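Long-range contacts in putative tryptophan halogenase (Xanthomonas campestris pv. campestris, PDB 6Y1W), which probably works as a flavin-dependent halogenase that uses FAD and may act on tryptophan-like substrates: residues A133-R144 / L475-L486; Q308-R316 / P505-A513. All coordinates share one frame; numbering follows the deposited sequence.

Contact 1. Residues A133-R144 / L475-L486; sequences ARDFGDYCLELR and LEGIRQRVEATL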
loop_
_atom_site.group_PDB
_atom_site.type_symbol
_atom_site.label_atom_id
_atom_site.label_comp_id
_atom_site.label_asym_id
_atom_site.label_seq_id
_atom_site.Cartn_x
_atom_site.Cartn_y
_atom_site.Cartn_z
ATOM N N ALA A 133 1.076 -13.587 -29.954
ATOM C CA ALA A 133 1.644 -12.477 -29.179
ATOM C C ALA A 133 2.867 -11.917 -29.897
ATOM O O ALA A 133 3.704 -12.679 -30.401
ATOM C CB ALA A 133 2.079 -12.934 -27.780
ATOM N N ARG A 134 2.976 -10.586 -29.924
ATOM C CA ARG A 134 4.214 -9.901 -30.280
ATOM C C ARG A 134 5.090 -9.769 -29.043
ATOM O O ARG A 134 4.713 -10.197 -27.956
ATOM C CB ARG A 134 3.902 -8.554 -30.903
ATOM C CG ARG A 134 3.006 -8.750 -32.114
ATOM C CD ARG A 134 2.727 -7.487 -32.782
ATOM N NE ARG A 134 3.936 -6.684 -32.894
ATOM C CZ ARG A 134 4.386 -6.195 -34.043
ATOM N NH1 ARG A 134 3.717 -6.438 -35.169
ATOM N NH2 ARG A 134 5.497 -5.473 -34.064
ATOM N N ASP A 135 6.303 -9.236 -29.208
ATOM C CA ASP A 135 7.150 -8.981 -28.044
ATOM C C ASP A 135 6.360 -8.223 -26.977
ATOM O O ASP A 135 5.604 -7.300 -27.284
ATOM C CB ASP A 135 8.384 -8.162 -28.437
ATOM C CG ASP A 135 9.405 -8.058 -27.294
ATOM O OD1 ASP A 135 10.207 -8.998 -27.137
ATOM O OD2 ASP A 135 9.395 -7.059 -26.539
ATOM N N PHE A 136 6.558 -8.612 -25.711
ATOM C CA PHE A 136 5.877 -7.961 -24.597
ATOM C C PHE A 136 6.035 -6.448 -24.640
ATOM O O PHE A 136 5.105 -5.714 -24.295
ATOM C CB PHE A 136 6.438 -8.501 -23.271
ATOM C CG PHE A 136 5.596 -8.159 -22.060
ATOM C CD1 PHE A 136 4.297 -8.610 -21.968
ATOM C CD2 PHE A 136 6.129 -7.425 -20.996
ATOM C CE1 PHE A 136 3.507 -8.328 -20.861
ATOM C CE2 PHE A 136 5.350 -7.128 -19.884
ATOM C CZ PHE A 136 4.036 -7.568 -19.811
ATOM N N GLY A 137 7.209 -5.961 -25.073
ATOM C CA GLY A 137 7.442 -4.515 -25.074
ATOM C C GLY A 137 6.571 -3.745 -26.050
ATOM O O GLY A 137 6.336 -2.551 -25.849
ATOM N N ASP A 138 6.058 -4.409 -27.100
ATOM C CA ASP A 138 5.212 -3.736 -28.082
ATOM C C ASP A 138 3.908 -3.213 -27.505
ATOM O O ASP A 138 3.226 -2.427 -28.172
ATOM C CB ASP A 138 4.844 -4.680 -29.247
ATOM C CG ASP A 138 6.031 -4.939 -30.175
ATOM O OD1 ASP A 138 7.115 -4.396 -29.910
ATOM O OD2 ASP A 138 5.912 -5.715 -31.153
ATOM N N TYR A 139 3.545 -3.607 -26.292
ATOM C CA TYR A 139 2.278 -3.216 -25.694
ATOM C C TYR A 139 2.428 -2.123 -24.635
ATOM O O TYR A 139 1.484 -1.875 -23.894
ATOM C CB TYR A 139 1.583 -4.467 -25.121
ATOM C CG TYR A 139 1.456 -5.538 -26.195
ATOM C CD1 TYR A 139 0.422 -5.466 -27.143
ATOM C CD2 TYR A 139 2.347 -6.608 -26.255
ATOM C CE1 TYR A 139 0.321 -6.436 -28.147
ATOM C CE2 TYR A 139 2.238 -7.580 -27.274
ATOM C CZ TYR A 139 1.209 -7.478 -28.192
ATOM O OH TYR A 139 1.083 -8.403 -29.220
ATOM N N CYS A 140 3.578 -1.446 -24.587
ATOM C CA CYS A 140 3.875 -0.421 -23.582
ATOM C C CYS A 140 4.377 0.849 -24.271
ATOM O O CYS A 140 5.431 0.822 -24.925
ATOM C CB CYS A 140 4.943 -0.924 -22.613
ATOM S SG CYS A 140 5.354 0.310 -21.370
ATOM N N LEU A 141 3.642 1.952 -24.110
ATOM C CA LEU A 141 3.998 3.198 -24.805
ATOM C C LEU A 141 5.379 3.704 -24.389
ATOM O O LEU A 141 6.202 4.085 -25.234
ATOM C CB LEU A 141 2.945 4.274 -24.517
ATOM C CG LEU A 141 3.268 5.679 -25.050
ATOM C CD1 LEU A 141 3.360 5.680 -26.582
ATOM C CD2 LEU A 141 2.272 6.738 -24.509
ATOM N N GLU A 142 5.643 3.760 -23.083
ATOM C CA GLU A 142 6.931 4.313 -22.662
ATOM C C GLU A 142 8.083 3.512 -23.230
ATOM O O GLU A 142 9.127 4.069 -23.608
ATOM C CB GLU A 142 7.017 4.356 -21.131
ATOM C CG GLU A 142 6.190 5.481 -20.526
ATOM C CD GLU A 142 4.705 5.128 -20.322
ATOM O OE1 GLU A 142 4.204 4.075 -20.788
ATOM O OE2 GLU A 142 4.025 5.919 -19.632
ATOM N N LEU A 143 7.920 2.191 -23.293
ATOM C CA LEU A 143 8.952 1.336 -23.862
ATOM C C LEU A 143 9.161 1.664 -25.337
ATOM O O LEU A 143 10.305 1.804 -25.796
ATOM C CB LEU A 143 8.585 -0.149 -23.689
ATOM C CG LEU A 143 9.714 -1.133 -24.054
ATOM C CD1 LEU A 143 9.653 -2.382 -23.116
ATOM C CD2 LEU A 143 9.610 -1.567 -25.523
ATOM N N ARG A 144 8.063 1.814 -26.084
ATOM C CA ARG A 144 8.209 2.173 -27.488
ATOM C C ARG A 144 8.850 3.556 -27.641
ATOM O O ARG A 144 9.610 3.787 -28.589
ATOM C CB ARG A 144 6.852 2.128 -28.178
ATOM C CG ARG A 144 6.320 0.696 -28.361
ATOM C CD ARG A 144 7.100 -0.064 -29.427
ATOM N NE ARG A 144 6.849 0.594 -30.726
ATOM C CZ ARG A 144 7.780 0.967 -31.603
ATOM N NH1 ARG A 144 9.069 0.746 -31.377
ATOM N NH2 ARG A 144 7.411 1.566 -32.750
ATOM N N LEU A 475 -5.063 -7.968 -28.107
ATOM C CA LEU A 475 -3.673 -7.511 -28.137
ATOM C C LEU A 475 -3.450 -6.474 -29.243
ATOM O O LEU A 475 -2.771 -5.465 -29.019
ATOM C CB LEU A 475 -2.742 -8.711 -28.303
ATOM C CG LEU A 475 -2.142 -9.239 -26.982
ATOM C CD1 LEU A 475 -3.167 -9.636 -25.922
ATOM C CD2 LEU A 475 -1.206 -10.399 -27.288
ATOM N N GLU A 476 -4.020 -6.692 -30.435
ATOM C CA GLU A 476 -3.782 -5.760 -31.541
ATOM C C GLU A 476 -4.446 -4.408 -31.305
ATOM O O GLU A 476 -3.914 -3.381 -31.743
ATOM C CB GLU A 476 -4.262 -6.358 -32.869
ATOM C CG GLU A 476 -3.227 -7.214 -33.556
ATOM C CD GLU A 476 -1.968 -6.429 -33.918
ATOM O OE1 GLU A 476 -1.980 -5.736 -34.961
ATOM O OE2 GLU A 476 -0.971 -6.508 -33.157
ATOM N N GLY A 477 -5.601 -4.374 -30.627
ATOM C CA GLY A 477 -6.200 -3.091 -30.289
ATOM C C GLY A 477 -5.305 -2.279 -29.372
ATOM O O GLY A 477 -5.134 -1.073 -29.568
ATOM N N ILE A 478 -4.701 -2.939 -28.377
ATOM C CA ILE A 478 -3.703 -2.273 -27.527
ATOM C C ILE A 478 -2.522 -1.773 -28.365
ATOM O O ILE A 478 -2.096 -0.610 -28.247
ATOM C CB ILE A 478 -3.237 -3.232 -26.413
ATOM C CG1 ILE A 478 -4.375 -3.496 -25.402
ATOM C CG2 ILE A 478 -1.987 -2.698 -25.702
ATOM C CD1 ILE A 478 -4.105 -4.715 -24.554
ATOM N N ARG A 479 -1.961 -2.633 -29.224
ATOM C CA ARG A 479 -0.778 -2.215 -29.980
ATOM C C ARG A 479 -1.102 -1.043 -30.905
ATOM O O ARG A 479 -0.265 -0.139 -31.099
ATOM C CB ARG A 479 -0.207 -3.392 -30.766
ATOM C CG ARG A 479 1.209 -3.123 -31.294
ATOM C CD ARG A 479 1.804 -4.325 -31.954
ATOM N NE ARG A 479 1.072 -4.673 -33.164
ATOM C CZ ARG A 479 1.239 -4.043 -34.316
ATOM N NH1 ARG A 479 2.121 -3.052 -34.399
ATOM N NH2 ARG A 479 0.534 -4.404 -35.378
ATOM N N GLN A 480 -2.308 -1.033 -31.490
ATOM C CA GLN A 480 -2.671 0.076 -32.370
ATOM C C GLN A 480 -2.809 1.380 -31.607
ATOM O O GLN A 480 -2.432 2.443 -32.123
ATOM C CB GLN A 480 -3.969 -0.228 -33.123
ATOM C CG GLN A 480 -3.794 -1.317 -34.134
ATOM C CD GLN A 480 -5.129 -1.816 -34.681
ATOM O OE1 GLN A 480 -6.199 -1.353 -34.271
ATOM N NE2 GLN A 480 -5.069 -2.781 -35.593
ATOM N N ARG A 481 -3.327 1.317 -30.374
ATOM C CA ARG A 481 -3.418 2.514 -29.559
ATOM C C ARG A 481 -2.024 3.000 -29.141
ATOM O O ARG A 481 -1.735 4.196 -29.222
ATOM C CB ARG A 481 -4.320 2.245 -28.360
ATOM C CG ARG A 481 -5.813 2.095 -28.769
ATOM C CD ARG A 481 -6.739 2.023 -27.559
ATOM N NE ARG A 481 -6.675 0.718 -26.902
ATOM C CZ ARG A 481 -7.374 -0.351 -27.280
ATOM N NH1 ARG A 481 -8.208 -0.285 -28.314
ATOM N NH2 ARG A 481 -7.237 -1.489 -26.621
ATOM N N VAL A 482 -1.114 2.080 -28.785
ATOM C CA VAL A 482 0.270 2.491 -28.493
ATOM C C VAL A 482 0.895 3.183 -29.697
ATOM O O VAL A 482 1.512 4.252 -29.579
ATOM C CB VAL A 482 1.100 1.262 -28.079
ATOM C CG1 VAL A 482 2.651 1.528 -28.140
ATOM C CG2 VAL A 482 0.654 0.747 -26.739
ATOM N N GLU A 483 0.792 2.557 -30.880
ATOM C CA GLU A 483 1.456 3.127 -32.038
ATOM C C GLU A 483 0.833 4.460 -32.436
ATOM O O GLU A 483 1.555 5.351 -32.888
ATOM C CB GLU A 483 1.440 2.118 -33.188
ATOM C CG GLU A 483 2.368 0.921 -32.978
ATOM C CD GLU A 483 3.774 1.332 -32.614
ATOM O OE1 GLU A 483 4.455 1.958 -33.473
ATOM O OE2 GLU A 483 4.206 1.020 -31.476
ATOM N N ALA A 484 -0.479 4.622 -32.275
ATOM C CA ALA A 484 -1.091 5.897 -32.661
ATOM C C ALA A 484 -0.656 7.010 -31.722
ATOM O O ALA A 484 -0.519 8.173 -32.134
ATOM C CB ALA A 484 -2.607 5.778 -32.665
ATOM N N THR A 485 -0.499 6.680 -30.446
ATOM C CA THR A 485 -0.030 7.659 -29.475
ATOM C C THR A 485 1.437 7.988 -29.716
ATOM O O THR A 485 1.828 9.166 -29.710
ATOM C CB THR A 485 -0.273 7.132 -28.064
ATOM O OG1 THR A 485 -1.676 6.853 -27.901
ATOM C CG2 THR A 485 0.129 8.164 -26.999
ATOM N N LEU A 486 2.246 6.961 -30.000
ATOM C CA LEU A 486 3.669 7.164 -30.245
ATOM C C LEU A 486 3.891 8.063 -31.449
ATOM O O LEU A 486 4.805 8.898 -31.449
ATOM C CB LEU A 486 4.333 5.813 -30.464
ATOM C CG LEU A 486 5.827 5.751 -30.751
ATOM C CD1 LEU A 486 6.655 6.081 -29.482
ATOM C CD2 LEU A 486 6.184 4.387 -31.264
HETATM O O HOH W 1 4.163 -1.526 -30.575
HETATM O O HOH W 2 -0.738 -8.074 -31.093
#
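Arg144 and Glu483 form a side-on salt bridge across the contact: NE of Arg144 gives a nearly linear bond to OE2 of Glu483 (2.8 Å, 177°), while Arg144 NH2 takes Glu483 OE1 at 3.1 Å. Both oxygens are met on their syn sides, with guanidinium and carboxylate planes 24° apart. Arg144 CG rests on Val482 CG1, bends at chi2 and chi3 then turn the guanidinium to Glu483, and Leu486 CD2 covers one guanidinium face. Water 1 donates to both Glu483 OE2 and Asp138 O. The contact lays the loop leading into helix 141-148, with Cys140 at its N-cap, along helix 468-486; helix 120-129 borders both segments through Ala133, Leu475 and Ile478. Farther along, the guanidinium groups of Arg134 and Arg479 stack nearly parallel, centres 3.8 Å apart. Each has its own carboxylate at the edge, Asp138 OD2 for Arg134 and Glu476 for Arg479, which probably offsets the like charges. The edge of the Tyr139 ring meets helix 468-486, CE1 lying 3.4 Å from Leu475 O, and its OH accepts from Arg134 N. With CG anti to the backbone N (chi1 173°), Leu141 sends CD2 to within 3.6 Å of Thr485 CG2.

Contact 2. Residues Q308-R316 / P505-A513; sequences QGRALTTPR and PPAPMPQPA. With BUD ((2S,3S)-butane-2,3-diol), chain K.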
loop_
_atom_site.group_PDB
_atom_site.type_symbol
_atom_site.label_atom_id
_atom_site.label_comp_id
_atom_site.label_asym_id
_atom_site.label_seq_id
_atom_site.Cartn_x
_atom_site.Cartn_y
_atom_site.Cartn_z
ATOM N N GLN A 308 31.699 5.952 -26.752
ATOM C CA GLN A 308 31.527 6.660 -28.011
ATOM C C GLN A 308 31.839 8.125 -27.774
ATOM O O GLN A 308 31.417 8.698 -26.758
ATOM C CB GLN A 308 30.115 6.540 -28.549
ATOM C CG GLN A 308 29.692 5.121 -28.886
ATOM C CD GLN A 308 28.195 5.037 -29.051
ATOM O OE1 GLN A 308 27.487 4.561 -28.160
ATOM N NE2 GLN A 308 27.694 5.535 -30.183
ATOM N N GLY A 309 32.596 8.716 -28.689
ATOM C CA GLY A 309 32.990 10.101 -28.579
ATOM C C GLY A 309 34.220 10.290 -27.708
ATOM O O GLY A 309 34.612 9.426 -26.915
ATOM N N ARG A 310 34.822 11.467 -27.833
ATOM C CA ARG A 310 36.004 11.732 -27.027
ATOM C C ARG A 310 35.618 11.953 -25.563
ATOM O O ARG A 310 34.552 12.497 -25.245
ATOM C CB ARG A 310 36.737 12.971 -27.547
ATOM C CG ARG A 310 37.389 12.714 -28.924
ATOM C CD ARG A 310 37.853 14.011 -29.587
ATOM N NE ARG A 310 36.736 14.906 -29.865
ATOM C CZ ARG A 310 36.848 16.110 -30.434
ATOM N NH1 ARG A 310 38.047 16.573 -30.785
ATOM N NH2 ARG A 310 35.770 16.837 -30.653
ATOM N N ALA A 311 36.516 11.555 -24.676
ATOM C CA ALA A 311 36.334 11.826 -23.255
ATOM C C ALA A 311 36.463 13.312 -22.964
ATOM O O ALA A 311 37.386 13.988 -23.448
ATOM C CB ALA A 311 37.368 11.057 -22.439
ATOM N N LEU A 312 35.589 13.817 -22.082
ATOM C CA LEU A 312 35.584 15.211 -21.658
ATOM C C LEU A 312 36.178 15.393 -20.277
ATOM O O LEU A 312 36.413 16.531 -19.869
ATOM C CB LEU A 312 34.151 15.777 -21.631
ATOM C CG LEU A 312 33.536 15.817 -23.000
ATOM C CD1 LEU A 312 32.109 16.372 -22.918
ATOM C CD2 LEU A 312 34.357 16.727 -23.872
ATOM N N THR A 313 36.365 14.291 -19.532
ATOM C CA THR A 313 36.932 14.300 -18.183
ATOM C C THR A 313 37.947 13.169 -18.074
ATOM O O THR A 313 37.983 12.254 -18.907
ATOM C CB THR A 313 35.835 14.147 -17.105
ATOM O OG1 THR A 313 35.145 12.901 -17.288
ATOM C CG2 THR A 313 34.809 15.309 -17.196
ATOM N N THR A 314 38.820 13.280 -17.077
ATOM C CA THR A 314 39.651 12.124 -16.714
ATOM C C THR A 314 38.824 11.154 -15.868
ATOM O O THR A 314 38.189 11.584 -14.890
ATOM C CB THR A 314 40.871 12.603 -15.926
ATOM O OG1 THR A 314 41.689 13.393 -16.795
ATOM C CG2 THR A 314 41.707 11.415 -15.407
ATOM N N PRO A 315 38.879 9.851 -16.143
ATOM C CA PRO A 315 38.055 8.906 -15.384
ATOM C C PRO A 315 38.340 9.012 -13.899
ATOM O O PRO A 315 39.484 9.198 -13.472
ATOM C CB PRO A 315 38.463 7.544 -15.955
ATOM C CG PRO A 315 38.904 7.834 -17.321
ATOM C CD PRO A 315 39.565 9.196 -17.267
ATOM N N ARG A 316 37.275 8.959 -13.119
ATOM C CA ARG A 316 37.319 9.059 -11.671
ATOM C C ARG A 316 36.965 7.709 -11.076
ATOM O O ARG A 316 35.976 7.097 -11.489
ATOM C CB ARG A 316 36.332 10.114 -11.168
ATOM C CG ARG A 316 36.896 11.529 -11.138
ATOM C CD ARG A 316 38.401 11.494 -10.939
ATOM N NE ARG A 316 38.989 12.802 -10.663
ATOM C CZ ARG A 316 39.113 13.798 -11.541
ATOM N NH1 ARG A 316 38.689 13.683 -12.807
ATOM N NH2 ARG A 316 39.682 14.925 -11.140
ATOM N N PRO A 505 27.710 24.206 -22.944
ATOM C CA PRO A 505 28.935 24.692 -22.312
ATOM C C PRO A 505 29.862 25.289 -23.358
ATOM O O PRO A 505 29.967 24.762 -24.479
ATOM C CB PRO A 505 29.533 23.426 -21.686
ATOM C CG PRO A 505 28.259 22.566 -21.376
ATOM C CD PRO A 505 27.308 22.852 -22.494
ATOM N N PRO A 506 30.612 26.337 -23.005
ATOM C CA PRO A 506 31.371 27.059 -24.033
ATOM C C PRO A 506 32.648 26.364 -24.445
ATOM O O PRO A 506 33.116 26.516 -25.579
ATOM C CB PRO A 506 31.683 28.397 -23.356
ATOM C CG PRO A 506 31.675 28.080 -21.860
ATOM C CD PRO A 506 30.545 27.084 -21.742
ATOM N N ALA A 507 33.269 25.659 -23.507
ATOM C CA ALA A 507 34.640 25.194 -23.713
ATOM C C ALA A 507 34.846 23.814 -23.104
ATOM O O ALA A 507 35.704 23.610 -22.234
ATOM C CB ALA A 507 35.627 26.223 -23.171
ATOM N N PRO A 508 34.099 22.824 -23.584
ATOM C CA PRO A 508 34.412 21.442 -23.223
ATOM C C PRO A 508 35.832 21.120 -23.672
ATOM O O PRO A 508 36.384 21.756 -24.572
ATOM C CB PRO A 508 33.355 20.639 -23.989
ATOM C CG PRO A 508 33.062 21.496 -25.222
ATOM C CD PRO A 508 33.072 22.900 -24.656
ATOM N N MET A 509 36.442 20.114 -23.032
ATOM C CA MET A 509 37.857 19.796 -23.211
ATOM C C MET A 509 38.018 18.360 -23.713
ATOM O O MET A 509 38.569 17.506 -22.996
ATOM C CB MET A 509 38.612 19.999 -21.898
ATOM C CG MET A 509 38.532 21.430 -21.398
ATOM S SD MET A 509 39.662 22.464 -22.375
ATOM C CE MET A 509 41.236 22.235 -21.533
ATOM N N PRO A 510 37.572 18.067 -24.936
ATOM C CA PRO A 510 37.753 16.709 -25.473
ATOM C C PRO A 510 39.228 16.360 -25.560
ATOM O O PRO A 510 40.047 17.160 -26.022
ATOM C CB PRO A 510 37.093 16.772 -26.850
ATOM C CG PRO A 510 37.119 18.243 -27.220
ATOM C CD PRO A 510 36.924 18.970 -25.912
ATOM N N GLN A 511 39.568 15.149 -25.050
ATOM C CA GLN A 511 40.933 14.660 -25.090
ATOM C C GLN A 511 41.190 14.003 -26.439
ATOM O O GLN A 511 40.320 13.303 -26.966
ATOM C CB GLN A 511 41.156 13.674 -23.962
ATOM C CG GLN A 511 40.881 14.308 -22.594
ATOM C CD GLN A 511 41.043 13.320 -21.467
ATOM O OE1 GLN A 511 41.189 12.116 -21.695
ATOM N NE2 GLN A 511 41.035 13.817 -20.246
ATOM N N PRO A 512 42.348 14.254 -27.040
ATOM C CA PRO A 512 42.639 13.650 -28.345
ATOM C C PRO A 512 42.574 12.133 -28.246
ATOM O O PRO A 512 42.956 11.549 -27.230
ATOM C CB PRO A 512 44.057 14.148 -28.665
ATOM C CG PRO A 512 44.639 14.590 -27.314
ATOM C CD PRO A 512 43.460 15.074 -26.512
ATOM N N ALA A 513 42.046 11.503 -29.297
ATOM C CA ALA A 513 41.934 10.036 -29.368
ATOM C C ALA A 513 43.281 9.325 -29.200
ATOM O O ALA A 513 44.324 9.816 -29.648
ATOM C CB ALA A 513 41.294 9.621 -30.690
HETATM C C1 BUD K . 36.860 18.953 -14.910
HETATM O O1 BUD K . 37.630 18.358 -17.131
HETATM C C2 BUD K . 37.767 18.062 -15.752
HETATM O O2 BUD K . 38.701 15.811 -15.761
HETATM C C3 BUD K . 37.572 16.569 -15.484
HETATM C C4 BUD K . 37.210 16.226 -14.067
HETATM O O HOH W 3 39.183 10.962 -25.891
HETATM O O HOH W 4 35.326 19.069 -20.587
HETATM O O HOH W 5 39.255 16.915 -20.448
HETATM O O HOH W 6 40.102 10.277 -20.200
#
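Ala311 O accepts a hydrogen bond from Gln511 N (2.9 Å, 161°), with the donor nearly in line with the C=O bond. The same oxygen also receives a CA-H...O contact from Pro510 CA at 3.4 Å, so one carbonyl holds two consecutive residues of the C-terminal tail. Leu312 CD2 packs on the prolines, 4.0 Å from both Pro508 CB and Pro510 CD. Pro510 CB also lies over a face of the Arg310 guanidinium, 3.6 Å from Arg310 NE and displaced toward the rim. The chain of Gln511 runs extended beyond CG (chi2 178°), which takes its amide past Ala311 CB toward Thr313 and Thr314.

Waters bridge polar groups of the two segments that do not meet directly: water 3 joins Ala311 N to Gln511 O, water 4 joins Leu312 O to Met509 N, and water 6 donates to Thr313 O and Gln511 OE1.

Behind this layer, residues 308-316 form the loop between helix 296-306 and strand 316-319, tied to strand 248-254 and the residue after it. Arg310 NE makes a salt bridge with Glu255, Thr313 OG1 accepts from Gln253 N, and the backbones of Arg310 and Leu312 bond to the same two residues. Thr314 N donates to O2 of a butanediol at 2.9 Å.

The touching parts, residues 310-314 and 508-511, run 89° apart end to end, and prolines have no N-H to give; a single direct backbone bond, supplemented by water bridges and apolar proline contacts, is consistent with a tail laid across the loop rather than paired with it as a strand.

In the fold
Contacts 1 and 2 are separate: their centres lie 39 Å apart, their nearest atoms about 18 Å apart, and each centre is 26 Å from that of the chain. Along the sequence they interleave, since helix 468-486 returns to residues 133-144 before the tail reaches residues 308-316. Both approach the seven-stranded sheet at its outermost strands, contact 1 through Cys140 and Leu143 beside strand 102-107, contact 2 through the loop entering strand 316-319. Neither includes the predicted FAD or tryptophan sites. Butanediol lies against contact 2, with Thr313 taking part in two such pockets. In contact 1 the side chain of Cys140 is about 11 Å from a bound butanediol.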